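Local coordinates for protein putative prolyl-tRNA synthetase (Leishmania major, PDB 5XIL) that probably charges tRNA(Pro) with proline at the expense of ATP, as a class II prolyl-tRNA synthetase, at residues 412-424 and 494-508. Numbering follows the deposited sequence. Where two conformers were deposited one is given.
Sequences THRVRVTEWTEFV and ICKGCTKPATTWVLF. With MG (magnesium ion), chain F; ACT (acetate ion), chain C.
Lys496 lies across one face of the Trp420 indole, its CB 3.8 Å from the centroid of the five-membered ring in a CH-pi contact, and CB of Phe423 lies over the opposite face, toward the rim. At the rim of the same indole, near its plane, Ile494 O comes within 3.6 Å of Trp420 CE3. Trp420 CG stands anti to the backbone N (chi1 175°), which swings the ring out to Cys495-Cys498, a type II turn with a backbone bond from Cys498 N to Cys495 O, its ends also bridged by the disulfide between the two cysteines. Phe423 points its edge, CE2 and CZ foremost, at the face of Phe508 in a T-shaped pair with centroids 5.5 Å apart and planes at 80°. CG1 of Ile494 packs against Phe423 CD2, while Ile494 CD1 reaches the Thr418 backbone and Val417 CG1; the buried Val417 O has no polar partner in the model. Farther along, Arg416 crosses one face of Trp505, its guanidinium in a cation-pi contact and nearly upright on the ring; the placement of its aliphatic part is doubtful, CG being modelled too close to the ring. A salt bridge to Glu486 holds that guanidinium, and the backbone carbonyl of Glu486 accepts the Trp505 indole N-H. In this C-terminal zinc-binding domain, strand 432-437 runs between 414-416 (parallel) and 504-509 (antiparallel), and helix 441-455 packs Val447 against both Phe423 and Phe508.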
loop_
_atom_site.group_PDB
_atom_site.type_symbol
_atom_site.label_atom_id
_atom_site.label_comp_id
_atom_site.label_asym_id
_atom_site.label_seq_id
_atom_site.Cartn_x
_atom_site.Cartn_y
_atom_site.Cartn_z
ATOM N N THR A 412 9.177 21.491 27.495
ATOM C CA THR A 412 8.759 22.568 28.438
ATOM C C THR A 412 7.655 21.985 29.401
ATOM O O THR A 412 7.670 22.210 30.619
ATOM C CB THR A 412 8.247 23.778 27.610
ATOM O OG1 THR A 412 9.377 24.425 27.003
ATOM C CG2 THR A 412 7.507 24.763 28.481
ATOM N N HIS A 413 6.806 21.140 28.848
ATOM C CA HIS A 413 5.679 20.589 29.558
ATOM C C HIS A 413 5.987 19.248 30.240
ATOM O O HIS A 413 5.077 18.545 30.641
ATOM C CB HIS A 413 4.521 20.482 28.628
ATOM C CG HIS A 413 3.869 21.781 28.349
ATOM N ND1 HIS A 413 4.394 22.641 27.424
ATOM C CD2 HIS A 413 2.851 22.431 28.929
ATOM C CE1 HIS A 413 3.635 23.707 27.329
ATOM N NE2 HIS A 413 2.721 23.632 28.262
ATOM N N ARG A 414 7.262 18.876 30.255
ATOM C CA ARG A 414 7.713 17.660 30.913
ATOM C C ARG A 414 8.269 18.243 32.188
ATOM O O ARG A 414 9.275 18.952 32.155
ATOM C CB ARG A 414 8.815 16.980 30.105
ATOM C CG ARG A 414 9.184 15.592 30.605
ATOM C CD ARG A 414 9.308 14.606 29.455
ATOM N NE ARG A 414 10.640 14.628 28.858
ATOM C CZ ARG A 414 10.871 14.693 27.550
ATOM N NH1 ARG A 414 9.857 14.743 26.698
ATOM N NH2 ARG A 414 12.116 14.708 27.095
ATOM N N VAL A 415 7.634 17.963 33.318
ATOM C CA VAL A 415 8.093 18.616 34.536
ATOM C C VAL A 415 8.601 17.611 35.556
ATOM O O VAL A 415 7.888 16.683 35.906
ATOM C CB VAL A 415 6.957 19.463 35.132
ATOM C CG1 VAL A 415 7.385 20.130 36.409
ATOM C CG2 VAL A 415 6.450 20.505 34.087
ATOM N N ARG A 416 9.848 17.734 36.009
ATOM C CA ARG A 416 10.397 16.774 36.991
ATOM C C ARG A 416 9.977 17.186 38.432
ATOM O O ARG A 416 10.447 18.210 38.931
ATOM C CB ARG A 416 11.908 16.622 36.793
ATOM C CG ARG A 416 12.392 15.188 36.959
ATOM C CD ARG A 416 13.690 14.906 36.202
ATOM N NE ARG A 416 14.941 15.308 36.851
ATOM C CZ ARG A 416 15.720 16.301 36.409
ATOM N NH1 ARG A 416 15.322 17.016 35.340
ATOM N NH2 ARG A 416 16.879 16.606 37.023
ATOM N N VAL A 417 9.132 16.336 39.069
ATOM C CA VAL A 417 8.416 16.547 40.283
ATOM C C VAL A 417 9.007 15.599 41.335
ATOM O O VAL A 417 9.041 14.400 41.101
ATOM C CB VAL A 417 6.931 16.301 40.152
ATOM C CG1 VAL A 417 6.181 16.303 41.505
ATOM C CG2 VAL A 417 6.291 17.329 39.240
ATOM N N THR A 418 9.472 16.116 42.443
ATOM C CA THR A 418 9.950 15.238 43.532
ATOM C C THR A 418 9.143 15.255 44.803
ATOM O O THR A 418 9.431 14.456 45.695
ATOM C CB THR A 418 11.343 15.637 43.953
ATOM O OG1 THR A 418 11.313 17.000 44.374
ATOM C CG2 THR A 418 12.284 15.542 42.805
ATOM N N GLU A 419 8.231 16.206 44.949
ATOM C CA GLU A 419 7.353 16.299 46.077
ATOM C C GLU A 419 5.881 16.037 45.710
ATOM O O GLU A 419 5.306 16.699 44.841
ATOM C CB GLU A 419 7.533 17.683 46.725
ATOM C CG GLU A 419 8.994 18.192 46.742
ATOM C CD GLU A 419 9.966 17.398 47.617
ATOM O OE1 GLU A 419 9.565 17.163 48.779
ATOM O OE2 GLU A 419 11.109 17.020 47.174
ATOM N N TRP A 420 5.210 15.159 46.481
ATOM C CA TRP A 420 3.870 14.807 46.196
ATOM C C TRP A 420 2.967 16.041 46.064
ATOM O O TRP A 420 2.063 16.043 45.266
ATOM C CB TRP A 420 3.281 13.761 47.176
ATOM C CG TRP A 420 1.864 13.584 46.848
ATOM C CD1 TRP A 420 0.794 14.138 47.465
ATOM C CD2 TRP A 420 1.332 12.941 45.649
ATOM N NE1 TRP A 420 -0.333 13.821 46.808
ATOM C CE2 TRP A 420 -0.040 13.090 45.686
ATOM C CE3 TRP A 420 1.889 12.199 44.625
ATOM C CZ2 TRP A 420 -0.879 12.613 44.671
ATOM C CZ3 TRP A 420 1.060 11.724 43.629
ATOM C CH2 TRP A 420 -0.315 11.901 43.686
ATOM N N THR A 421 3.193 17.076 46.879
ATOM C CA THR A 421 2.263 18.161 46.936
ATOM C C THR A 421 2.248 18.967 45.648
ATOM O O THR A 421 1.312 19.695 45.415
ATOM C CB THR A 421 2.534 19.154 48.104
ATOM O OG1 THR A 421 3.947 19.419 48.200
ATOM C CG2 THR A 421 2.081 18.613 49.402
ATOM N N GLU A 422 3.286 18.857 44.850
ATOM C CA GLU A 422 3.346 19.572 43.583
ATOM C C GLU A 422 2.832 18.765 42.389
ATOM O O GLU A 422 2.761 19.309 41.271
ATOM C CB GLU A 422 4.776 20.121 43.344
ATOM C CG GLU A 422 5.887 19.107 43.191
ATOM C CD GLU A 422 7.288 19.716 43.057
ATOM O OE1 GLU A 422 7.382 20.979 42.920
ATOM O OE2 GLU A 422 8.284 18.968 43.061
ATOM N N PHE A 423 2.472 17.506 42.628
ATOM C CA PHE A 423 2.078 16.554 41.556
ATOM C C PHE A 423 0.771 16.954 40.910
ATOM O O PHE A 423 0.737 17.264 39.714
ATOM C CB PHE A 423 1.947 15.150 42.145
ATOM C CG PHE A 423 1.848 14.026 41.110
ATOM C CD1 PHE A 423 0.640 13.692 40.548
ATOM C CD2 PHE A 423 3.000 13.334 40.738
ATOM C CE1 PHE A 423 0.558 12.670 39.595
ATOM C CE2 PHE A 423 2.967 12.321 39.801
ATOM C CZ PHE A 423 1.728 11.972 39.241
ATOM N N VAL A 424 -0.315 17.008 41.657
ATOM C CA VAL A 424 -1.585 17.406 41.039
ATOM C C VAL A 424 -1.653 18.847 40.515
ATOM O O VAL A 424 -2.245 19.119 39.483
ATOM C CB VAL A 424 -2.811 17.113 41.920
ATOM C CG1 VAL A 424 -4.096 17.653 41.307
ATOM C CG2 VAL A 424 -2.956 15.592 42.066
ATOM N N ILE A 494 7.739 8.745 44.620
ATOM C CA ILE A 494 6.870 9.939 44.616
ATOM C C ILE A 494 5.582 9.851 45.393
ATOM O O ILE A 494 5.039 10.906 45.789
ATOM C CB ILE A 494 6.551 10.388 43.139
ATOM C CG1 ILE A 494 5.894 11.803 43.060
ATOM C CG2 ILE A 494 5.660 9.311 42.493
ATOM C CD1 ILE A 494 6.694 12.887 43.777
ATOM N N CYS A 495 5.029 8.650 45.587
ATOM C CA CYS A 495 3.708 8.537 46.138
ATOM C C CYS A 495 3.642 9.100 47.556
ATOM O O CYS A 495 4.625 9.153 48.287
ATOM C CB CYS A 495 3.058 7.133 46.091
ATOM S SG CYS A 495 4.121 5.786 46.539
ATOM N N LYS A 496 2.450 9.564 47.858
ATOM C CA LYS A 496 2.170 10.295 49.087
ATOM C C LYS A 496 2.395 9.377 50.267
ATOM O O LYS A 496 1.772 8.319 50.347
ATOM C CB LYS A 496 0.763 10.759 49.072
ATOM C CG LYS A 496 0.463 11.723 50.200
ATOM C CD LYS A 496 -0.988 12.116 50.183
ATOM C CE LYS A 496 -1.882 11.033 50.732
ATOM N NZ LYS A 496 -3.306 11.323 50.398
ATOM N N GLY A 497 3.272 9.799 51.154
ATOM C CA GLY A 497 3.683 8.995 52.285
ATOM C C GLY A 497 4.794 7.999 51.998
ATOM O O GLY A 497 5.291 7.392 52.931
ATOM N N CYS A 498 5.202 7.810 50.729
ATOM C CA CYS A 498 6.151 6.741 50.378
ATOM C C CYS A 498 7.497 7.116 50.831
ATOM O O CYS A 498 7.752 8.287 51.051
ATOM C CB CYS A 498 6.114 6.381 48.870
ATOM S SG CYS A 498 4.449 5.821 48.570
ATOM N N THR A 499 8.338 6.100 51.026
ATOM C CA THR A 499 9.605 6.210 51.722
ATOM C C THR A 499 10.762 5.511 51.070
ATOM O O THR A 499 11.900 5.846 51.354
ATOM C CB THR A 499 9.462 5.600 53.151
ATOM O OG1 THR A 499 8.620 6.465 53.914
ATOM C CG2 THR A 499 10.776 5.494 53.859
ATOM N N LYS A 500 10.500 4.481 50.275
ATOM C CA LYS A 500 11.597 3.766 49.633
ATOM C C LYS A 500 12.354 4.628 48.677
ATOM O O LYS A 500 11.739 5.473 47.998
ATOM C CB LYS A 500 11.084 2.533 48.868
ATOM C CG LYS A 500 10.554 1.501 49.823
ATOM C CD LYS A 500 9.904 0.327 49.115
ATOM C CE LYS A 500 9.658 -0.782 50.128
ATOM N NZ LYS A 500 8.765 -1.797 49.522
ATOM N N PRO A 501 13.687 4.422 48.600
ATOM C CA PRO A 501 14.455 5.057 47.547
ATOM C C PRO A 501 13.913 4.655 46.162
ATOM O O PRO A 501 13.554 3.503 45.905
ATOM C CB PRO A 501 15.905 4.531 47.743
ATOM C CG PRO A 501 15.869 3.801 49.046
ATOM C CD PRO A 501 14.467 3.415 49.336
ATOM N N ALA A 502 13.782 5.658 45.297
ATOM C CA ALA A 502 13.435 5.418 43.906
ATOM C C ALA A 502 14.568 4.683 43.181
ATOM O O ALA A 502 15.781 4.850 43.493
ATOM C CB ALA A 502 13.162 6.744 43.225
ATOM N N THR A 503 14.190 3.928 42.166
ATOM C CA THR A 503 15.145 3.304 41.273
ATOM C C THR A 503 15.146 3.826 39.864
ATOM O O THR A 503 16.063 3.521 39.107
ATOM C CB THR A 503 14.878 1.775 41.205
ATOM O OG1 THR A 503 13.548 1.529 40.733
ATOM C CG2 THR A 503 14.994 1.191 42.640
ATOM N N THR A 504 14.115 4.572 39.471
ATOM C CA THR A 504 14.127 5.122 38.090
ATOM C C THR A 504 13.280 6.393 38.124
ATOM O O THR A 504 12.565 6.618 39.091
ATOM C CB THR A 504 13.538 4.066 37.142
ATOM O OG1 THR A 504 13.647 4.483 35.777
ATOM C CG2 THR A 504 12.116 3.759 37.466
ATOM N N TRP A 505 13.305 7.178 37.038
ATOM C CA TRP A 505 12.275 8.196 36.815
ATOM C C TRP A 505 11.246 7.606 35.912
ATOM O O TRP A 505 11.593 6.853 35.033
ATOM C CB TRP A 505 12.886 9.425 36.148
ATOM C CG TRP A 505 13.890 10.141 37.001
ATOM C CD1 TRP A 505 15.214 9.868 37.122
ATOM C CD2 TRP A 505 13.649 11.282 37.823
ATOM N NE1 TRP A 505 15.819 10.775 37.956
ATOM C CE2 TRP A 505 14.892 11.649 38.408
ATOM C CE3 TRP A 505 12.522 12.009 38.132
ATOM C CZ2 TRP A 505 15.030 12.742 39.265
ATOM C CZ3 TRP A 505 12.631 13.058 38.995
ATOM C CH2 TRP A 505 13.906 13.433 39.563
ATOM N N VAL A 506 9.986 7.908 36.098
ATOM C CA VAL A 506 8.955 7.408 35.172
ATOM C C VAL A 506 8.109 8.623 34.778
ATOM O O VAL A 506 8.033 9.595 35.521
ATOM C CB VAL A 506 8.093 6.297 35.828
ATOM C CG1 VAL A 506 7.353 6.791 37.013
ATOM C CG2 VAL A 506 7.053 5.659 34.872
ATOM N N LEU A 507 7.588 8.589 33.573
ATOM C CA LEU A 507 6.707 9.613 33.054
ATOM C C LEU A 507 5.273 9.292 33.352
ATOM O O LEU A 507 4.784 8.218 32.930
ATOM C CB LEU A 507 6.976 9.711 31.547
ATOM C CG LEU A 507 6.211 10.742 30.772
ATOM C CD1 LEU A 507 6.680 12.123 31.156
ATOM C CD2 LEU A 507 6.446 10.458 29.280
ATOM N N PHE A 508 4.617 10.229 34.071
ATOM C CA PHE A 508 3.214 10.158 34.458
ATOM C C PHE A 508 2.435 11.263 33.737
ATOM O O PHE A 508 3.006 12.293 33.368
ATOM C CB PHE A 508 3.017 10.471 35.881
ATOM C CG PHE A 508 3.503 9.426 36.860
ATOM C CD1 PHE A 508 2.656 8.439 37.286
ATOM C CD2 PHE A 508 4.700 9.564 37.445
ATOM C CE1 PHE A 508 3.075 7.519 38.279
ATOM C CE2 PHE A 508 5.125 8.662 38.426
ATOM C CZ PHE A 508 4.328 7.656 38.823
HETATM MG MG MG F . 0.836 24.407 28.291
HETATM C C ACT C . 7.392 3.127 48.983
HETATM O O ACT C . 7.848 3.648 47.939
HETATM O OXT ACT C . 7.624 3.653 50.149
HETATM C CH3 ACT C . 6.569 1.874 48.791
HETATM O O HOH W 1 -0.014 22.362 28.151
HETATM O O HOH W 2 1.098 24.524 30.470
HETATM O O HOH W 3 1.636 26.257 28.392
HETATM O O HOH W 4 -0.978 24.966 28.306
#